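Local atomic coordinates of AztD protein (Citrobacter koseri, PDB entry 6CMK), a protein that acts as a periplasmic zinc chaperone, binding zinc ions on a beta propeller and handing one of them directly to the solute-binding protein AztC. Residues 63-68 against 84-89; 89-94 against 115-120. All blocks are in the same frame, centred on the assembly; numbering follows the deposited sequence.

Contact 1: 63-68 against 84-89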
loop_
_atom_site.group_PDB
_atom_site.type_symbol
_atom_site.label_atom_id
_atom_site.label_comp_id
_atom_site.label_asym_id
_atom_site.label_seq_id
_atom_site.Cartn_x
_atom_site.Cartn_y
_atom_site.Cartn_z
ATOM N N ASN B 63 -18.998 21.329 -13.399
ATOM C CA ASN B 63 -18.804 22.763 -13.513
ATOM C C ASN B 63 -18.373 23.309 -12.160
ATOM O O ASN B 63 -19.031 23.064 -11.141
ATOM C CB ASN B 63 -20.081 23.444 -14.006
ATOM C CG ASN B 63 -20.525 22.915 -15.353
ATOM O OD1 ASN B 63 -19.853 23.124 -16.363
ATOM N ND2 ASN B 63 -21.650 22.210 -15.375
ATOM N N VAL B 64 -17.254 24.025 -12.154
ATOM C CA VAL B 64 -16.750 24.649 -10.940
ATOM C C VAL B 64 -16.713 26.150 -11.205
ATOM O O VAL B 64 -17.357 26.633 -12.144
ATOM C CB VAL B 64 -15.380 24.065 -10.534
ATOM C CG1 VAL B 64 -15.533 22.601 -10.130
ATOM C CG2 VAL B 64 -14.349 24.189 -11.653
ATOM N N LYS B 65 -15.977 26.901 -10.389
ATOM C CA LYS B 65 -16.058 28.355 -10.456
ATOM C C LYS B 65 -15.000 28.963 -11.370
ATOM O O LYS B 65 -15.280 29.951 -12.062
ATOM C CB LYS B 65 -15.947 28.947 -9.045
ATOM C CG LYS B 65 -16.055 30.471 -8.996
ATOM C CD LYS B 65 -15.924 31.017 -7.571
ATOM C CE LYS B 65 -15.704 32.529 -7.577
ATOM N NZ LYS B 65 -15.351 33.071 -6.232
ATOM N N GLY B 66 -13.792 28.404 -11.389
ATOM C CA GLY B 66 -12.740 28.882 -12.255
ATOM C C GLY B 66 -11.931 27.735 -12.832
ATOM O O GLY B 66 -12.082 26.584 -12.422
ATOM N N PRO B 67 -11.058 28.022 -13.800
ATOM C CA PRO B 67 -10.165 26.975 -14.309
ATOM C C PRO B 67 -9.320 26.413 -13.180
ATOM O O PRO B 67 -8.861 27.147 -12.305
ATOM C CB PRO B 67 -9.308 27.705 -15.350
ATOM C CG PRO B 67 -10.073 28.929 -15.695
ATOM C CD PRO B 67 -10.841 29.311 -14.475
ATOM N N ALA B 68 -9.106 25.095 -13.215
ATOM C CA ALA B 68 -8.555 24.374 -12.080
ATOM C C ALA B 68 -7.205 23.747 -12.389
ATOM O O ALA B 68 -6.918 23.365 -13.527
ATOM C CB ALA B 68 -9.504 23.255 -11.620
ATOM N N GLY B 84 -7.263 28.993 -8.450
ATOM C CA GLY B 84 -6.576 30.129 -7.854
ATOM C C GLY B 84 -7.296 31.442 -8.076
ATOM O O GLY B 84 -7.424 32.251 -7.153
ATOM N N SER B 85 -7.791 31.668 -9.294
ATOM C CA SER B 85 -8.431 32.940 -9.607
ATOM C C SER B 85 -9.836 33.048 -9.035
ATOM O O SER B 85 -10.353 34.162 -8.908
ATOM C CB SER B 85 -8.484 33.152 -11.122
ATOM O OG SER B 85 -9.268 32.160 -11.762
ATOM N N ALA B 86 -10.459 31.926 -8.681
ATOM C CA ALA B 86 -11.820 31.929 -8.169
ATOM C C ALA B 86 -11.888 31.891 -6.649
ATOM O O ALA B 86 -12.983 32.025 -6.097
ATOM C CB ALA B 86 -12.594 30.741 -8.746
ATOM N N GLY B 87 -10.757 31.705 -5.969
ATOM C CA GLY B 87 -10.736 31.714 -4.516
ATOM C C GLY B 87 -11.330 30.486 -3.862
ATOM O O GLY B 87 -11.846 30.577 -2.743
ATOM N N VAL B 88 -11.263 29.329 -4.517
ATOM C CA VAL B 88 -11.951 28.149 -4.009
ATOM C C VAL B 88 -11.188 26.906 -4.424
ATOM O O VAL B 88 -10.518 26.882 -5.458
ATOM C CB VAL B 88 -13.408 28.087 -4.522
ATOM C CG1 VAL B 88 -13.431 27.890 -6.033
ATOM C CG2 VAL B 88 -14.192 26.995 -3.812
ATOM N N VAL B 89 -11.310 25.865 -3.612
ATOM C CA VAL B 89 -10.869 24.522 -3.967
ATOM C C VAL B 89 -12.098 23.630 -3.882
ATOM O O VAL B 89 -12.772 23.596 -2.845
ATOM C CB VAL B 89 -9.749 24.015 -3.044
ATOM C CG1 VAL B 89 -9.239 22.658 -3.513
ATOM C CG2 VAL B 89 -8.615 25.030 -2.972
HETATM O O HOH W 1 -9.564 29.582 -11.094
#

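Contact 2: 89-94 against 115-120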
loop_
_atom_site.group_PDB
_atom_site.type_symbol
_atom_site.label_atom_id
_atom_site.label_comp_id
_atom_site.label_asym_id
_atom_site.label_seq_id
_atom_site.Cartn_x
_atom_site.Cartn_y
_atom_site.Cartn_z
ATOM N N VAL B 89 -11.310 25.865 -3.612
ATOM C CA VAL B 89 -10.869 24.522 -3.967
ATOM C C VAL B 89 -12.098 23.630 -3.882
ATOM O O VAL B 89 -12.772 23.596 -2.845
ATOM C CB VAL B 89 -9.749 24.015 -3.044
ATOM C CG1 VAL B 89 -9.239 22.658 -3.513
ATOM C CG2 VAL B 89 -8.615 25.030 -2.972
ATOM N N SER B 90 -12.412 22.948 -4.978
ATOM C CA SER B 90 -13.525 22.014 -5.031
ATOM C C SER B 90 -12.995 20.606 -4.845
ATOM O O SER B 90 -11.814 20.334 -5.064
ATOM C CB SER B 90 -14.274 22.099 -6.363
ATOM O OG SER B 90 -14.826 23.380 -6.564
ATOM N N THR B 91 -13.889 19.708 -4.446
ATOM C CA THR B 91 -13.508 18.347 -4.108
ATOM C C THR B 91 -14.423 17.368 -4.819
ATOM O O THR B 91 -15.647 17.523 -4.806
ATOM C CB THR B 91 -13.563 18.143 -2.599
ATOM O OG1 THR B 91 -14.925 18.096 -2.169
ATOM C CG2 THR B 91 -12.874 19.300 -1.922
ATOM N N ILE B 92 -13.818 16.353 -5.423
ATOM C CA ILE B 92 -14.510 15.344 -6.212
ATOM C C ILE B 92 -14.243 13.984 -5.578
ATOM O O ILE B 92 -13.091 13.650 -5.275
ATOM C CB ILE B 92 -14.027 15.365 -7.676
ATOM C CG1 ILE B 92 -14.444 16.667 -8.363
ATOM C CG2 ILE B 92 -14.560 14.160 -8.457
ATOM C CD1 ILE B 92 -13.698 16.935 -9.672
ATOM N N ALA B 93 -15.301 13.201 -5.388
ATOM C CA ALA B 93 -15.130 11.792 -5.056
ATOM C C ALA B 93 -14.911 11.030 -6.353
ATOM O O ALA B 93 -15.766 11.040 -7.245
ATOM C CB ALA B 93 -16.336 11.247 -4.298
ATOM N N SER B 94 -13.750 10.397 -6.472
ATOM C CA SER B 94 -13.386 9.770 -7.736
ATOM C C SER B 94 -14.314 8.620 -8.087
ATOM O O SER B 94 -14.487 8.298 -9.271
ATOM C CB SER B 94 -11.955 9.266 -7.657
ATOM O OG SER B 94 -11.886 8.150 -6.783
ATOM N N LEU B 115 -18.252 16.644 -4.338
ATOM C CA LEU B 115 -18.553 16.618 -2.921
ATOM C C LEU B 115 -18.921 18.009 -2.437
ATOM O O LEU B 115 -18.623 19.014 -3.097
ATOM C CB LEU B 115 -17.360 16.087 -2.141
ATOM C CG LEU B 115 -17.115 14.586 -2.299
ATOM C CD1 LEU B 115 -15.741 14.224 -1.772
ATOM C CD2 LEU B 115 -18.199 13.758 -1.611
ATOM N N PRO B 116 -19.607 18.103 -1.293
ATOM C CA PRO B 116 -19.964 19.430 -0.768
ATOM C C PRO B 116 -18.780 20.205 -0.219
ATOM O O PRO B 116 -18.880 21.433 -0.086
ATOM C CB PRO B 116 -20.985 19.112 0.336
ATOM C CG PRO B 116 -20.673 17.712 0.749
ATOM C CD PRO B 116 -20.203 17.012 -0.499
ATOM N N LEU B 117 -17.674 19.537 0.110
ATOM C CA LEU B 117 -16.525 20.236 0.669
ATOM C C LEU B 117 -15.959 21.226 -0.336
ATOM O O LEU B 117 -15.538 20.841 -1.435
ATOM C CB LEU B 117 -15.432 19.257 1.089
ATOM C CG LEU B 117 -14.154 19.962 1.575
ATOM C CD1 LEU B 117 -14.394 20.589 2.928
ATOM C CD2 LEU B 117 -13.000 19.011 1.681
ATOM N N GLU B 118 -15.921 22.490 0.069
ATOM C CA GLU B 118 -15.172 23.530 -0.618
ATOM C C GLU B 118 -14.259 24.205 0.391
ATOM O O GLU B 118 -14.648 24.422 1.541
ATOM C CB GLU B 118 -16.079 24.588 -1.239
ATOM C CG GLU B 118 -16.943 24.122 -2.384
ATOM C CD GLU B 118 -17.696 25.280 -3.015
ATOM O OE1 GLU B 118 -17.710 26.373 -2.412
ATOM O OE2 GLU B 118 -18.260 25.102 -4.112
ATOM N N LEU B 119 -13.051 24.535 -0.044
ATOM C CA LEU B 119 -12.126 25.349 0.728
ATOM C C LEU B 119 -12.047 26.715 0.070
ATOM O O LEU B 119 -11.743 26.808 -1.122
ATOM C CB LEU B 119 -10.734 24.718 0.775
ATOM C CG LEU B 119 -10.683 23.228 1.109
ATOM C CD1 LEU B 119 -9.253 22.727 1.036
ATOM C CD2 LEU B 119 -11.284 22.993 2.486
ATOM N N THR B 120 -12.291 27.770 0.841
ATOM C CA THR B 120 -12.310 29.114 0.286
ATOM C C THR B 120 -11.259 29.993 0.940
ATOM O O THR B 120 -10.968 29.868 2.135
ATOM C CB THR B 120 -13.687 29.757 0.432
ATOM O OG1 THR B 120 -14.003 29.899 1.821
ATOM C CG2 THR B 120 -14.732 28.889 -0.243
HETATM O O HOH W 2 -17.323 23.022 -5.471
HETATM O O HOH W 3 -16.632 20.742 -3.957
#

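Contact 1: 63-68 against 84-89
K65 packs its methylenes on the methyl of A86, and its NZ reaches the A86 carbonyl. The polar contact between the segments is one direct bond: NZ of K65 donates to O of A86 at 2.6 Å. The angle at the carbonyl oxygen is 146°, with NZ tilted 16° from the carbonyl plane. A single water adds an indirect link, donating to O of P67 and hydrogen-bonded to OG of S85 at 2.7 Å.

The apolar part is formed by the lysine stem. CG stands anti to the backbone N (chi1 -179°) and the chain stays extended beyond it, which carries the methylenes past the alanine methyl. Packing is tight here, with K65 CG 3.5 Å from A86 CB. V88 CG1 touches the root of the same stem, 4.1 Å from K65 CB. G66 has no side chain, and its backbone N comes to 3.7 Å from A86 CB.

The turn itself ends in a G1 beta bulge: G87, with its positive phi, and V88 both face Q83. OE1 of Q83 in turn accepts the backbone N-H groups of K65 and G66, fixing the 63-68 loop against the hairpin. Two kinds of grip thus meet at A86, a methyl under an aliphatic chain and a carbonyl that an exposed lysine charge would probably polarise.

Contact 2: 89-94 against 115-120
The carbonyl of L117 faces T91 across two antiparallel strands of one beta-propeller blade. T91 OG1 donates to L117 O at 2.9 Å, in the carbonyl plane and on a lone pair, at a C=O...donor angle of 126°. The carbonyls of V89 and L119 are also met in their planes, each by the other residue's N-H: V89 N to L119 O at 2.7 Å and L119 N to V89 O at 3.0 Å. The T91 carbonyl differs, its donor L115 N tilted 22° out of plane. At the V89 oxygen, CA of E118 adds a CA-H...O contact.

V89 and L119 occupy one face of the sheet and meet through their CB atoms, 4.0 Å apart; strands 133-138 and 143-148 of the next sheet cover L119. S90 and E118 occupy the other face, joined by a water that donates to OE2 of E118 and bonds OG of S90. That OG also pairs with NE2 of Q83.

At the corner made by P116 a water accepts from T91 N and lies within bonding distance of the carbonyl oxygens of L115 and L117, the residues before and after it. It has only two protons to share among the oxygens around it, so its individual donations are less certain. The side chain of T91 crosses those of L115 and L117 at about a right angle. Its OG1 sits between the backbone N and the carbonyl carbon (chi1 72°), directed at the L117 oxygen, while CG2 packs on CD2 of L117. Further along, L115 lays its branch against A93, with CD1 3.9 Å from the alanine CB.

In the fold
Both contacts hold strand 88-100; their ranges share V89, which makes its contacts in contact 2 and not across contact 1. Contact 1 is the smaller and partly open: it ties the loop after strand 58-63 to the turn leading into strand 88-100, using a lysine with its aliphatic stem and one water. Contact 2 is mostly buried and about twice the area; it joins the same strand to its neighbour 113-120 by backbone bonds, a threonine hydroxyl and bound waters. They meet where V88 CG2 packs against L119 O. Thus 63-68 links the preceding blade to this one, whereas 115-120 completes the blade. Contact 1 is away from the annotated sites; in contact 2, V89 lies about 10 Å from the zinc ligand H126, measured between side chains.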